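Local coordinates for protein putative mandelate racemase (Zymomonas mobilis, PDB 2OX4) that binds a magnesium ion at the active site of an enolase-superfamily barrel and probably acts as a lyase, perhaps a dehydratase, at residues P17-R22 against L349-E354; I24-S29 against S96-A101; K121-L126 against A331-P336; E148-E153 against E200-A205. All coordinates share one frame; numbering follows the deposited sequence. Where two conformers were deposited one is given.

Interactions 1, 3 and 4 are partly buried and only interaction 2 is fully so; 1 and 3 are polar, 2 and 4 apolar. Interaction 2 lies wholly within the N-terminal domain and packs its sheet on a helix. Interaction 1 begins just before the same strand, 24-30, but joins the loop 17-22 to the barrel domain, so it bridges the two domains through a carboxylate and a tyrosine hydroxyl. Interactions 3 and 4 both belong to the barrel: in 3 side chains grip the carbonyls at a helix end, in 4 two outer helices meet through alanines and an isoleucine. Interactions 2 and 4 lie on opposite sides of the chain's centre, about 40 Å apart between centres.

Interaction 1. Residues P17-R22 against L349-E354; sequences PQSGQR and LPEYEE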
loop_
_atom_site.group_PDB
_atom_site.type_symbol
_atom_site.label_atom_id
_atom_site.label_comp_id
_atom_site.label_asym_id
_atom_site.label_seq_id
_atom_site.Cartn_x
_atom_site.Cartn_y
_atom_site.Cartn_z
ATOM N N PRO C 17 28.260 -29.607 -31.969
ATOM C CA PRO C 17 28.408 -30.991 -31.466
ATOM C C PRO C 17 28.491 -31.153 -29.943
ATOM O O PRO C 17 27.708 -31.917 -29.366
ATOM C CB PRO C 17 29.714 -31.473 -32.115
ATOM C CG PRO C 17 29.935 -30.580 -33.276
ATOM C CD PRO C 17 29.269 -29.272 -32.995
ATOM N N GLN C 18 29.430 -30.458 -29.300
ATOM C CA GLN C 18 29.661 -30.627 -27.863
ATOM C C GLN C 18 28.533 -30.042 -27.009
ATOM O O GLN C 18 28.097 -30.654 -26.028
ATOM C CB GLN C 18 30.973 -29.966 -27.458
ATOM C CG GLN C 18 32.208 -30.722 -27.872
ATOM C CD GLN C 18 33.384 -30.354 -27.002
ATOM O OE1 GLN C 18 33.528 -30.864 -25.894
ATOM N NE2 GLN C 18 34.218 -29.438 -27.486
ATOM N N SER C 19 28.069 -28.855 -27.389
ATOM C CA SER C 19 27.115 -28.097 -26.576
ATOM C C SER C 19 25.667 -28.421 -26.939
ATOM O O SER C 19 24.763 -28.236 -26.124
ATOM C CB SER C 19 27.381 -26.590 -26.684
ATOM O OG SER C 19 27.144 -26.116 -28.005
ATOM N N GLY C 20 25.453 -28.906 -28.163
ATOM C CA GLY C 20 24.121 -29.236 -28.651
ATOM C C GLY C 20 23.334 -28.015 -29.082
ATOM O O GLY C 20 22.164 -28.127 -29.422
ATOM N N GLN C 21 23.988 -26.856 -29.077
ATOM C CA GLN C 21 23.308 -25.566 -29.241
ATOM C C GLN C 21 23.219 -25.162 -30.707
ATOM O O GLN C 21 23.864 -25.772 -31.549
ATOM C CB GLN C 21 24.029 -24.507 -28.418
ATOM C CG GLN C 21 23.890 -24.762 -26.920
ATOM C CD GLN C 21 24.776 -23.887 -26.063
ATOM O OE1 GLN C 21 25.404 -22.955 -26.549
ATOM N NE2 GLN C 21 24.826 -24.187 -24.770
ATOM N N ARG C 22 22.395 -24.155 -31.010
ATOM C CA ARG C 22 22.197 -23.702 -32.388
ATOM C C ARG C 22 22.006 -22.182 -32.421
ATOM O O ARG C 22 20.873 -21.700 -32.358
ATOM C CB ARG C 22 20.974 -24.386 -33.020
ATOM C CG ARG C 22 21.127 -25.877 -33.303
ATOM C CD ARG C 22 20.051 -26.368 -34.249
ATOM N NE ARG C 22 20.152 -25.706 -35.550
ATOM C CZ ARG C 22 19.269 -25.830 -36.535
ATOM N NH1 ARG C 22 18.196 -26.600 -36.373
ATOM N NH2 ARG C 22 19.460 -25.183 -37.689
ATOM N N LEU C 349 35.131 -23.597 -26.907
ATOM C CA LEU C 349 34.988 -24.785 -27.753
ATOM C C LEU C 349 35.192 -24.419 -29.227
ATOM O O LEU C 349 34.785 -23.335 -29.654
ATOM C CB LEU C 349 33.616 -25.438 -27.542
ATOM C CG LEU C 349 33.021 -25.510 -26.127
ATOM C CD1 LEU C 349 31.554 -25.900 -26.191
ATOM C CD2 LEU C 349 33.793 -26.477 -25.227
ATOM N N PRO C 350 35.835 -25.314 -30.011
ATOM C CA PRO C 350 36.043 -25.114 -31.462
ATOM C C PRO C 350 34.764 -24.928 -32.310
ATOM O O PRO C 350 34.813 -24.278 -33.359
ATOM C CB PRO C 350 36.768 -26.394 -31.890
ATOM C CG PRO C 350 37.421 -26.900 -30.634
ATOM C CD PRO C 350 36.445 -26.575 -29.542
ATOM N N GLU C 351 33.640 -25.498 -31.872
ATOM C CA GLU C 351 32.361 -25.324 -32.587
ATOM C C GLU C 351 31.874 -23.870 -32.552
ATOM O O GLU C 351 31.136 -23.426 -33.439
ATOM C CB GLU C 351 31.283 -26.229 -32.002
ATOM C CG GLU C 351 31.007 -26.031 -30.502
ATOM C CD GLU C 351 30.429 -27.274 -29.882
ATOM O OE1 GLU C 351 29.486 -27.163 -29.069
ATOM O OE2 GLU C 351 30.909 -28.372 -30.233
ATOM N N TYR C 352 32.282 -23.144 -31.518
ATOM C CA TYR C 352 31.982 -21.717 -31.427
ATOM C C TYR C 352 33.058 -20.839 -32.075
ATOM O O TYR C 352 32.734 -19.890 -32.794
ATOM C CB TYR C 352 31.648 -21.310 -29.987
ATOM C CG TYR C 352 30.163 -21.444 -29.684
ATOM C CD1 TYR C 352 29.653 -22.560 -29.014
ATOM C CD2 TYR C 352 29.264 -20.463 -30.106
ATOM C CE1 TYR C 352 28.274 -22.679 -28.757
ATOM C CE2 TYR C 352 27.906 -20.571 -29.858
ATOM C CZ TYR C 352 27.411 -21.676 -29.189
ATOM O OH TYR C 352 26.050 -21.755 -28.956
ATOM N N GLU C 353 34.330 -21.175 -31.864
ATOM C CA GLU C 353 35.435 -20.443 -32.508
ATOM C C GLU C 353 35.345 -20.310 -34.033
ATOM O O GLU C 353 35.713 -19.277 -34.577
ATOM C CB GLU C 353 36.798 -21.019 -32.109
ATOM C CG GLU C 353 37.092 -20.935 -30.623
ATOM C CD GLU C 353 38.243 -21.838 -30.189
ATOM O OE1 GLU C 353 39.391 -21.602 -30.634
ATOM O OE2 GLU C 353 37.998 -22.777 -29.395
ATOM N N GLU C 354 34.867 -21.347 -34.724
ATOM C CA GLU C 354 34.864 -21.359 -36.198
ATOM C C GLU C 354 33.827 -20.425 -36.840
ATOM O O GLU C 354 33.830 -20.210 -38.062
ATOM C CB GLU C 354 34.670 -22.782 -36.725
ATOM C CG GLU C 354 33.289 -23.375 -36.419
ATOM C CD GLU C 354 33.094 -24.774 -37.003
ATOM O OE1 GLU C 354 33.973 -25.249 -37.755
ATOM O OE2 GLU C 354 32.051 -25.405 -36.714
HETATM O O HOH W 1 33.514 -28.247 -30.148
#
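The carboxylate of E351 reaches into the turn at P17-S19, its OE2 lying 3.3 Å from CD of P17. Its CG takes the crowded place between backbone N and carbonyl carbon, and the extended chain beyond carries both oxygens to consecutive amides. OE2 receives N-H of Q18 at 2.7 Å and OE1 that of S19 at 2.8 Å, each on its syn lone pair; the first bond is the straighter, at 162° against 145°. The hydroxyl of S19 also donates to OE1 (OG to OE1 2.8 Å), nearly along the C-O axis. A water donates to OE2 and accepts from the backbone N of E351 and from NE2 of Q18, whose amide also holds the backbone of K139 and R141. An alanine here in place of E351 would remove both acceptors of the Q18 and S19 amides and would probably loosen the turn.

One residue on, the hydroxyl of Y352 gives its proton to OE1 of Q21 at 2.8 Å, on a lone pair in the carbonyl plane, the amide and ring planes 70° apart. OG of S19 sits at the edge of the ring, 3.7 Å from CE1. L349 occupies the N-cap position of helix 350-353, its carbonyl O accepting from the backbone N of Y352 and of E353, and its CD2 rests against NE2 of Q18. The contact joins the N-terminal domain to the barrel domain, the side chain of Q21 about 11 Å from the bound magnesium ion. With two amides, a hydroxyl and a water on one carboxylate, E351 is likely to be held as the anion.

Interaction 2. Residues I24-S29 against S96-A101; sequences ILVKVS and SAFDIA
Strand 24-29 and helix 96-101 run at 45° to each other, N to C, with their axes 8.4 Å apart at the closest. The CA atoms come nearest at V26 with A97 and at V28 with A101, so two strand residues on one face match one helical turn. From that face V26 and V28 point at the helix, while L25 and K27 point away from it. Both alanines, A97 and A101, turn CB toward the strand and let its valines come close to the helix backbone.

V26 divides its two methyls. CG1, in the crowded position between backbone N and carbonyl carbon (chi1 69°), lies over the start of the turn, 3.7 Å from the carbonyl O of A97 and 3.9 Å from its CB. CG2, anti to the backbone N, reaches the F98 ring, 3.7 Å from CE2. This is the alpha/beta packing of the enolase-superfamily N-terminal domain, in which an antiparallel sheet carries helices against one face: strand 24-30 pairs with 5-13 and 35-40, and helix 89-110 lies across it.

V28 is rotated differently, with CG1 anti to the backbone N (chi1 178°), and meets the helix chiefly through CG2. That methyl sits between A101 and F98, 3.7 Å from CB of A101, and approaches the ring at its edge, 3.9 Å from CD2. F98 has CG anti to the carbonyl carbon, and the end of its side chain comes nearer the strand, crossing both valines at about a right angle. F98 also packs on I8 of strand 5-13 and on L55, Y58 and L62 of helix 48-62.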
loop_
_atom_site.group_PDB
_atom_site.type_symbol
_atom_site.label_atom_id
_atom_site.label_comp_id
_atom_site.label_asym_id
_atom_site.label_seq_id
_atom_site.Cartn_x
_atom_site.Cartn_y
_atom_site.Cartn_z
ATOM N N ILE C 24 21.743 -18.212 -33.700
ATOM C CA ILE C 24 20.938 -17.580 -34.736
ATOM C C ILE C 24 21.543 -16.208 -35.020
ATOM O O ILE C 24 21.580 -15.331 -34.140
ATOM C CB ILE C 24 19.437 -17.424 -34.341
ATOM C CG1 ILE C 24 18.872 -18.710 -33.722
ATOM C CG2 ILE C 24 18.616 -17.029 -35.580
ATOM C CD1 ILE C 24 18.840 -18.703 -32.187
ATOM N N LEU C 25 22.029 -16.043 -36.248
ATOM C CA LEU C 25 22.697 -14.810 -36.653
ATOM C C LEU C 25 21.960 -14.158 -37.812
ATOM O O LEU C 25 21.318 -14.843 -38.610
ATOM C CB LEU C 25 24.150 -15.096 -37.042
ATOM C CG LEU C 25 25.018 -15.552 -35.867
ATOM C CD1 LEU C 25 26.246 -16.314 -36.321
ATOM C CD2 LEU C 25 25.412 -14.366 -35.020
ATOM N N VAL C 26 22.049 -12.831 -37.881
ATOM C CA VAL C 26 21.428 -12.037 -38.935
ATOM C C VAL C 26 22.455 -11.105 -39.540
ATOM O O VAL C 26 23.210 -10.439 -38.818
ATOM C CB VAL C 26 20.155 -11.246 -38.448
ATOM C CG1 VAL C 26 20.516 -10.116 -37.472
ATOM C CG2 VAL C 26 19.380 -10.689 -39.646
ATOM N N LYS C 27 22.486 -11.080 -40.871
ATOM C CA LYS C 27 23.331 -10.155 -41.613
ATOM C C LYS C 27 22.467 -9.212 -42.447
ATOM O O LYS C 27 21.676 -9.645 -43.305
ATOM C CB LYS C 27 24.343 -10.926 -42.491
ATOM C CG LYS C 27 25.262 -10.022 -43.339
ATOM C CD LYS C 27 26.252 -10.850 -44.190
ATOM C CE LYS C 27 27.039 -9.973 -45.140
ATOM N NZ LYS C 27 28.095 -10.777 -45.834
ATOM N N VAL C 28 22.604 -7.924 -42.157
ATOM C CA VAL C 28 21.791 -6.875 -42.793
ATOM C C VAL C 28 22.663 -6.058 -43.732
ATOM O O VAL C 28 23.583 -5.375 -43.278
ATOM C CB VAL C 28 21.195 -5.938 -41.717
ATOM C CG1 VAL C 28 20.369 -4.800 -42.355
ATOM C CG2 VAL C 28 20.356 -6.738 -40.725
ATOM N N SER C 29 22.376 -6.132 -45.031
ATOM C CA SER C 29 23.174 -5.423 -46.050
ATOM C C SER C 29 22.470 -4.169 -46.546
ATOM O O SER C 29 21.236 -4.115 -46.578
ATOM C CB SER C 29 23.455 -6.349 -47.231
ATOM O OG SER C 29 24.204 -7.465 -46.801
ATOM N N SER C 96 15.883 -7.413 -31.092
ATOM C CA SER C 96 17.257 -7.332 -30.575
ATOM C C SER C 96 18.279 -7.552 -31.685
ATOM O O SER C 96 19.231 -6.775 -31.818
ATOM C CB SER C 96 17.499 -8.397 -29.508
ATOM O OG SER C 96 16.646 -8.236 -28.385
ATOM N N ALA C 97 18.091 -8.620 -32.463
ATOM C CA ALA C 97 19.132 -9.037 -33.407
ATOM C C ALA C 97 19.298 -7.988 -34.493
ATOM O O ALA C 97 20.424 -7.593 -34.835
ATOM C CB ALA C 97 18.837 -10.421 -33.993
ATOM N N PHE C 98 18.174 -7.495 -35.000
ATOM C CA PHE C 98 18.190 -6.416 -35.966
ATOM C C PHE C 98 18.833 -5.149 -35.413
ATOM O O PHE C 98 19.675 -4.536 -36.075
ATOM C CB PHE C 98 16.776 -6.163 -36.507
ATOM C CG PHE C 98 16.364 -7.158 -37.552
ATOM C CD1 PHE C 98 15.309 -8.026 -37.333
ATOM C CD2 PHE C 98 17.070 -7.241 -38.754
ATOM C CE1 PHE C 98 14.936 -8.944 -38.317
ATOM C CE2 PHE C 98 16.700 -8.159 -39.743
ATOM C CZ PHE C 98 15.643 -9.011 -39.521
ATOM N N ASP C 99 18.475 -4.787 -34.185
ATOM C CA ASP C 99 19.014 -3.577 -33.564
ATOM C C ASP C 99 20.547 -3.619 -33.476
ATOM O O ASP C 99 21.218 -2.645 -33.812
ATOM C CB ASP C 99 18.354 -3.324 -32.198
ATOM C CG ASP C 99 18.785 -2.010 -31.587
ATOM O OD1 ASP C 99 18.204 -0.957 -31.933
ATOM O OD2 ASP C 99 19.715 -2.049 -30.770
ATOM N N ILE C 100 21.092 -4.770 -33.074
ATOM C CA ILE C 100 22.544 -4.952 -32.995
ATOM C C ILE C 100 23.184 -4.715 -34.388
ATOM O O ILE C 100 24.169 -3.968 -34.513
ATOM C CB ILE C 100 22.914 -6.351 -32.419
ATOM C CG1 ILE C 100 22.471 -6.465 -30.946
ATOM C CG2 ILE C 100 24.448 -6.606 -32.524
ATOM C CD1 ILE C 100 22.419 -7.924 -30.404
ATOM N N ALA C 101 22.599 -5.314 -35.423
ATOM C CA ALA C 101 23.110 -5.153 -36.798
ATOM C C ALA C 101 23.034 -3.691 -37.286
ATOM O O ALA C 101 23.939 -3.209 -37.984
ATOM C CB ALA C 101 22.368 -6.066 -37.742
#

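Interaction 3. Residues K121-L126 against A331-P336; sequences KNREDL and AEIAIP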
loop_
_atom_site.group_PDB
_atom_site.type_symbol
_atom_site.label_atom_id
_atom_site.label_comp_id
_atom_site.label_asym_id
_atom_site.label_seq_id
_atom_site.Cartn_x
_atom_site.Cartn_y
_atom_site.Cartn_z
ATOM N N LYS C 121 33.437 5.631 -23.399
ATOM C CA LYS C 121 33.938 4.684 -22.390
ATOM C C LYS C 121 33.697 5.221 -20.988
ATOM O O LYS C 121 33.846 6.423 -20.757
ATOM C CB LYS C 121 35.457 4.507 -22.549
ATOM C CG LYS C 121 35.866 3.498 -23.588
ATOM C CD LYS C 121 37.366 3.234 -23.537
ATOM C CE LYS C 121 37.773 2.386 -24.716
ATOM N NZ LYS C 121 38.903 3.006 -25.443
ATOM N N ASN C 122 33.392 4.325 -20.041
ATOM C CA ASN C 122 33.278 4.696 -18.639
ATOM C C ASN C 122 34.431 4.126 -17.816
ATOM O O ASN C 122 34.542 4.382 -16.613
ATOM C CB ASN C 122 31.949 4.192 -18.067
ATOM C CG ASN C 122 30.797 5.035 -18.506
ATOM O OD1 ASN C 122 30.315 5.887 -17.761
ATOM N ND2 ASN C 122 30.356 4.830 -19.743
ATOM N N ARG C 123 35.268 3.332 -18.481
ATOM C CA ARG C 123 36.392 2.651 -17.848
ATOM C C ARG C 123 37.298 2.142 -18.970
ATOM O O ARG C 123 36.870 2.036 -20.125
ATOM C CB ARG C 123 35.905 1.476 -16.989
ATOM C CG ARG C 123 35.041 0.454 -17.736
ATOM C CD ARG C 123 34.230 -0.425 -16.752
ATOM N NE ARG C 123 33.262 0.375 -15.998
ATOM C CZ ARG C 123 32.097 0.794 -16.483
ATOM N NH1 ARG C 123 31.721 0.453 -17.717
ATOM N NH2 ARG C 123 31.298 1.536 -15.725
ATOM N N GLU C 124 38.544 1.829 -18.636
ATOM C CA GLU C 124 39.516 1.444 -19.662
ATOM C C GLU C 124 39.452 -0.038 -20.019
ATOM O O GLU C 124 39.840 -0.432 -21.121
ATOM C CB GLU C 124 40.941 1.836 -19.236
ATOM C CG GLU C 124 41.207 3.351 -19.290
ATOM C CD GLU C 124 40.793 3.998 -20.622
ATOM O OE1 GLU C 124 41.271 3.562 -21.695
ATOM O OE2 GLU C 124 39.987 4.954 -20.600
ATOM N N ASP C 125 38.982 -0.859 -19.079
ATOM C CA ASP C 125 38.763 -2.283 -19.341
ATOM C C ASP C 125 37.655 -2.819 -18.426
ATOM O O ASP C 125 37.113 -2.072 -17.610
ATOM C CB ASP C 125 40.073 -3.100 -19.221
ATOM C CG ASP C 125 40.571 -3.241 -17.781
ATOM O OD1 ASP C 125 41.479 -4.074 -17.549
ATOM O OD2 ASP C 125 40.082 -2.532 -16.876
ATOM N N LEU C 126 37.332 -4.103 -18.565
ATOM C CA LEU C 126 36.198 -4.703 -17.858
ATOM C C LEU C 126 36.658 -5.923 -17.069
ATOM O O LEU C 126 37.293 -6.818 -17.625
ATOM C CB LEU C 126 35.124 -5.143 -18.864
ATOM C CG LEU C 126 34.584 -4.158 -19.912
ATOM C CD1 LEU C 126 33.694 -4.913 -20.888
ATOM C CD2 LEU C 126 33.803 -3.032 -19.285
ATOM N N ALA C 331 28.318 -2.388 -25.252
ATOM C CA ALA C 331 27.190 -2.002 -24.385
ATOM C C ALA C 331 27.683 -1.745 -22.954
ATOM O O ALA C 331 27.353 -0.734 -22.343
ATOM C CB ALA C 331 26.107 -3.095 -24.400
ATOM N N GLU C 332 28.511 -2.651 -22.446
ATOM C CA GLU C 332 28.983 -2.581 -21.070
ATOM C C GLU C 332 29.983 -1.472 -20.796
ATOM O O GLU C 332 29.941 -0.849 -19.732
ATOM C CB GLU C 332 29.575 -3.911 -20.644
ATOM C CG GLU C 332 28.523 -5.004 -20.462
ATOM C CD GLU C 332 29.148 -6.350 -20.153
ATOM O OE1 GLU C 332 30.217 -6.673 -20.722
ATOM O OE2 GLU C 332 28.572 -7.090 -19.335
ATOM N N ILE C 333 30.898 -1.225 -21.733
ATOM C CA ILE C 333 31.890 -0.167 -21.514
ATOM C C ILE C 333 31.231 1.217 -21.534
ATOM O O ILE C 333 31.742 2.159 -20.930
ATOM C CB ILE C 333 33.085 -0.253 -22.515
ATOM C CG1 ILE C 333 34.335 0.398 -21.905
ATOM C CG2 ILE C 333 32.738 0.362 -23.864
ATOM C CD1 ILE C 333 35.616 -0.323 -22.239
ATOM N N ALA C 334 30.079 1.321 -22.200
ATOM C CA ALA C 334 29.390 2.611 -22.356
ATOM C C ALA C 334 28.440 2.988 -21.207
ATOM O O ALA C 334 27.827 4.066 -21.247
ATOM C CB ALA C 334 28.633 2.657 -23.674
ATOM N N ILE C 335 28.291 2.123 -20.208
ATOM C CA ILE C 335 27.369 2.434 -19.092
ATOM C C ILE C 335 28.154 2.688 -17.794
ATOM O O ILE C 335 29.173 2.036 -17.558
ATOM C CB ILE C 335 26.283 1.317 -18.870
ATOM C CG1 ILE C 335 26.932 -0.049 -18.587
ATOM C CG2 ILE C 335 25.305 1.242 -20.072
ATOM C CD1 ILE C 335 25.946 -1.129 -18.077
ATOM N N PRO C 336 27.698 3.643 -16.960
ATOM C CA PRO C 336 28.370 3.897 -15.677
ATOM C C PRO C 336 28.171 2.797 -14.624
ATOM O O PRO C 336 29.068 2.580 -13.795
ATOM C CB PRO C 336 27.759 5.226 -15.209
ATOM C CG PRO C 336 26.406 5.259 -15.834
ATOM C CD PRO C 336 26.573 4.572 -17.176
#
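The hydrogen bonds of this contact run from the loop 121-126 to backbone carbonyls where helix 322-333 ends. N122 binds the carbonyl O of I333 twice: its backbone N donates at 2.9 Å, nearly along the C=O axis, and ND2 at 3.2 Å, on a lone pair and 9° out of the amide plane. R123 grips the carbonyl O of I335 end-on with two nitrogens, NH1 at 3.0 Å and NH2 at 2.9 Å, both bonds lying in the guanidinium plane. The chain bends at chi3 (64°), and CB of N122 lies against one face of the guanidinium, offset toward its rim. Two carbonyls thus each take two donors, and the guanidinium charge would probably polarise that of I335.

Apolar contact centres on I333. Its CG1 lies 3.8 Å from CG of K121, the two side chains pointing the same way, and CD1 comes 3.4 Å from the carbonyl O of R123, a buried atom with no polar partner. CD2 of L126 lies 4.1 Å from CA of I333.

The loop leads into barrel strand 126-131, and E332 binds H341, where the neighbouring strand 341-344 begins. I335 packs on helix 296-309, while N69 and E75 of a second subunit reach K121 and P336.

Interaction 4. Residues E148-E153 against E200-A205; sequences EEYAEE and EAIRNA
A151 places its CB between A201 and A205, residues one turn apart on the facing helix. The methyl lies 3.9 Å from CB of A205, 4.2 Å from CB of A201 and 3.6 Å from the carbonyl O of A201. Such small groups bring the axes to 7.9 Å, crossing at -39°, with the CA atoms of A151 and I202 just 4.3 Å apart.

I202, the neighbour of A201, reaches along the backbone of Y150. Its CG1, anti to the carbonyl carbon (chi1 -68°), lies 3.6 Å from the carbonyl O of Y150, and CD1 lies 4.0 Å from CB of that tyrosine, at the edge of its ring. The ring itself turns off from the helix pair, and its hydroxyl binds the carbonyl of K144. An alanine here in place of I202 would remove CG1 and CD1 with their contacts to Y150, and would probably loosen the packing on V167 and I212 of the barrel strands.

These are neighbouring outer helices of the barrel, 147-159 and 189-206, on either side of strand 164-167 in sequence. Aliphatic carbons pack on one another and on backbone atoms, so close approach and van der Waals fit, rather than polar pairing, set their spacing.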
loop_
_atom_site.group_PDB
_atom_site.type_symbol
_atom_site.label_atom_id
_atom_site.label_comp_id
_atom_site.label_asym_id
_atom_site.label_seq_id
_atom_site.Cartn_x
_atom_site.Cartn_y
_atom_site.Cartn_z
ATOM N N GLU C 148 35.613 -32.229 -5.789
ATOM C CA GLU C 148 36.998 -31.865 -6.118
ATOM C C GLU C 148 37.097 -31.343 -7.538
ATOM O O GLU C 148 37.978 -30.540 -7.845
ATOM C CB GLU C 148 37.948 -33.062 -5.936
ATOM C CG GLU C 148 38.139 -33.485 -4.483
ATOM C CD GLU C 148 37.069 -34.466 -3.996
ATOM O OE1 GLU C 148 36.298 -34.995 -4.838
ATOM O OE2 GLU C 148 37.005 -34.701 -2.766
ATOM N N GLU C 149 36.189 -31.795 -8.401
ATOM C CA GLU C 149 36.149 -31.332 -9.778
ATOM C C GLU C 149 35.729 -29.864 -9.857
ATOM O O GLU C 149 36.214 -29.122 -10.708
ATOM C CB GLU C 149 35.225 -32.205 -10.622
ATOM C CG GLU C 149 35.484 -33.698 -10.450
ATOM C CD GLU C 149 34.597 -34.543 -11.335
ATOM O OE1 GLU C 149 35.129 -35.195 -12.253
ATOM O OE2 GLU C 149 33.369 -34.549 -11.123
ATOM N N TYR C 150 34.836 -29.459 -8.954
ATOM C CA TYR C 150 34.434 -28.062 -8.833
ATOM C C TYR C 150 35.603 -27.172 -8.384
ATOM O O TYR C 150 35.881 -26.151 -9.013
ATOM C CB TYR C 150 33.205 -27.937 -7.912
ATOM C CG TYR C 150 31.931 -28.442 -8.564
ATOM C CD1 TYR C 150 30.980 -27.555 -9.070
ATOM C CD2 TYR C 150 31.682 -29.808 -8.688
ATOM C CE1 TYR C 150 29.822 -28.020 -9.689
ATOM C CE2 TYR C 150 30.526 -30.280 -9.299
ATOM C CZ TYR C 150 29.595 -29.375 -9.787
ATOM O OH TYR C 150 28.462 -29.850 -10.395
ATOM N N ALA C 151 36.303 -27.579 -7.327
ATOM C CA ALA C 151 37.526 -26.894 -6.905
ATOM C C ALA C 151 38.580 -26.821 -8.024
ATOM O O ALA C 151 39.172 -25.761 -8.237
ATOM C CB ALA C 151 38.094 -27.520 -5.649
ATOM N N GLU C 152 38.769 -27.928 -8.748
ATOM C CA GLU C 152 39.751 -28.033 -9.848
ATOM C C GLU C 152 39.465 -27.055 -10.989
ATOM O O GLU C 152 40.375 -26.387 -11.477
ATOM C CB GLU C 152 39.756 -29.455 -10.436
ATOM C CG GLU C 152 40.653 -30.471 -9.740
ATOM C CD GLU C 152 40.324 -31.918 -10.144
ATOM O OE1 GLU C 152 40.515 -32.832 -9.308
ATOM O OE2 GLU C 152 39.875 -32.141 -11.293
ATOM N N GLU C 153 38.202 -26.984 -11.415
ATOM C CA GLU C 153 37.798 -26.080 -12.490
ATOM C C GLU C 153 37.990 -24.621 -12.071
ATOM O O GLU C 153 38.450 -23.802 -12.880
ATOM C CB GLU C 153 36.348 -26.325 -12.937
ATOM C CG GLU C 153 36.059 -27.697 -13.567
ATOM C CD GLU C 153 37.182 -28.206 -14.448
ATOM O OE1 GLU C 153 37.910 -29.136 -14.022
ATOM O OE2 GLU C 153 37.332 -27.671 -15.566
ATOM N N GLU C 200 31.840 -24.798 -0.738
ATOM C CA GLU C 200 32.926 -24.905 0.243
ATOM C C GLU C 200 34.265 -25.338 -0.378
ATOM O O GLU C 200 35.315 -24.754 -0.070
ATOM C CB GLU C 200 32.532 -25.877 1.356
ATOM C CG GLU C 200 33.482 -25.883 2.535
ATOM C CD GLU C 200 32.851 -26.466 3.778
ATOM O OE1 GLU C 200 33.083 -25.904 4.869
ATOM O OE2 GLU C 200 32.121 -27.478 3.661
ATOM N N ALA C 201 34.214 -26.357 -1.239
ATOM C CA ALA C 201 35.394 -26.837 -1.971
ATOM C C ALA C 201 36.047 -25.724 -2.793
ATOM O O ALA C 201 37.271 -25.539 -2.748
ATOM C CB ALA C 201 35.022 -28.001 -2.873
ATOM N N ILE C 202 35.223 -24.997 -3.543
ATOM C CA ILE C 202 35.704 -23.891 -4.361
ATOM C C ILE C 202 36.302 -22.786 -3.490
ATOM O O ILE C 202 37.411 -22.333 -3.762
ATOM C CB ILE C 202 34.602 -23.323 -5.282
ATOM C CG1 ILE C 202 34.220 -24.343 -6.365
ATOM C CG2 ILE C 202 35.069 -22.040 -5.941
ATOM C CD1 ILE C 202 32.821 -24.097 -7.003
ATOM N N ARG C 203 35.586 -22.372 -2.440
ATOM C CA ARG C 203 36.046 -21.285 -1.563
ATOM C C ARG C 203 37.364 -21.625 -0.854
ATOM O O ARG C 203 38.273 -20.787 -0.757
ATOM C CB ARG C 203 34.975 -20.911 -0.529
ATOM C CG ARG C 203 35.422 -19.917 0.556
ATOM C CD ARG C 203 35.833 -18.544 -0.010
ATOM N NE ARG C 203 34.688 -17.749 -0.482
ATOM C CZ ARG C 203 34.721 -16.903 -1.511
ATOM N NH1 ARG C 203 35.840 -16.728 -2.209
ATOM N NH2 ARG C 203 33.619 -16.234 -1.856
ATOM N N ASN C 204 37.451 -22.847 -0.348
ATOM C CA ASN C 204 38.711 -23.362 0.204
ATOM C C ASN C 204 39.874 -23.332 -0.793
ATOM O O ASN C 204 41.009 -23.013 -0.415
ATOM C CB ASN C 204 38.514 -24.789 0.731
ATOM C CG ASN C 204 37.752 -24.829 2.053
ATOM O OD1 ASN C 204 37.623 -23.818 2.746
ATOM N ND2 ASN C 204 37.275 -26.020 2.420
ATOM N N ALA C 205 39.598 -23.681 -2.045
ATOM C CA ALA C 205 40.623 -23.717 -3.091
ATOM C C ALA C 205 41.081 -22.323 -3.536
ATOM O O ALA C 205 42.284 -22.079 -3.666
ATOM C CB ALA C 205 40.158 -24.536 -4.280
#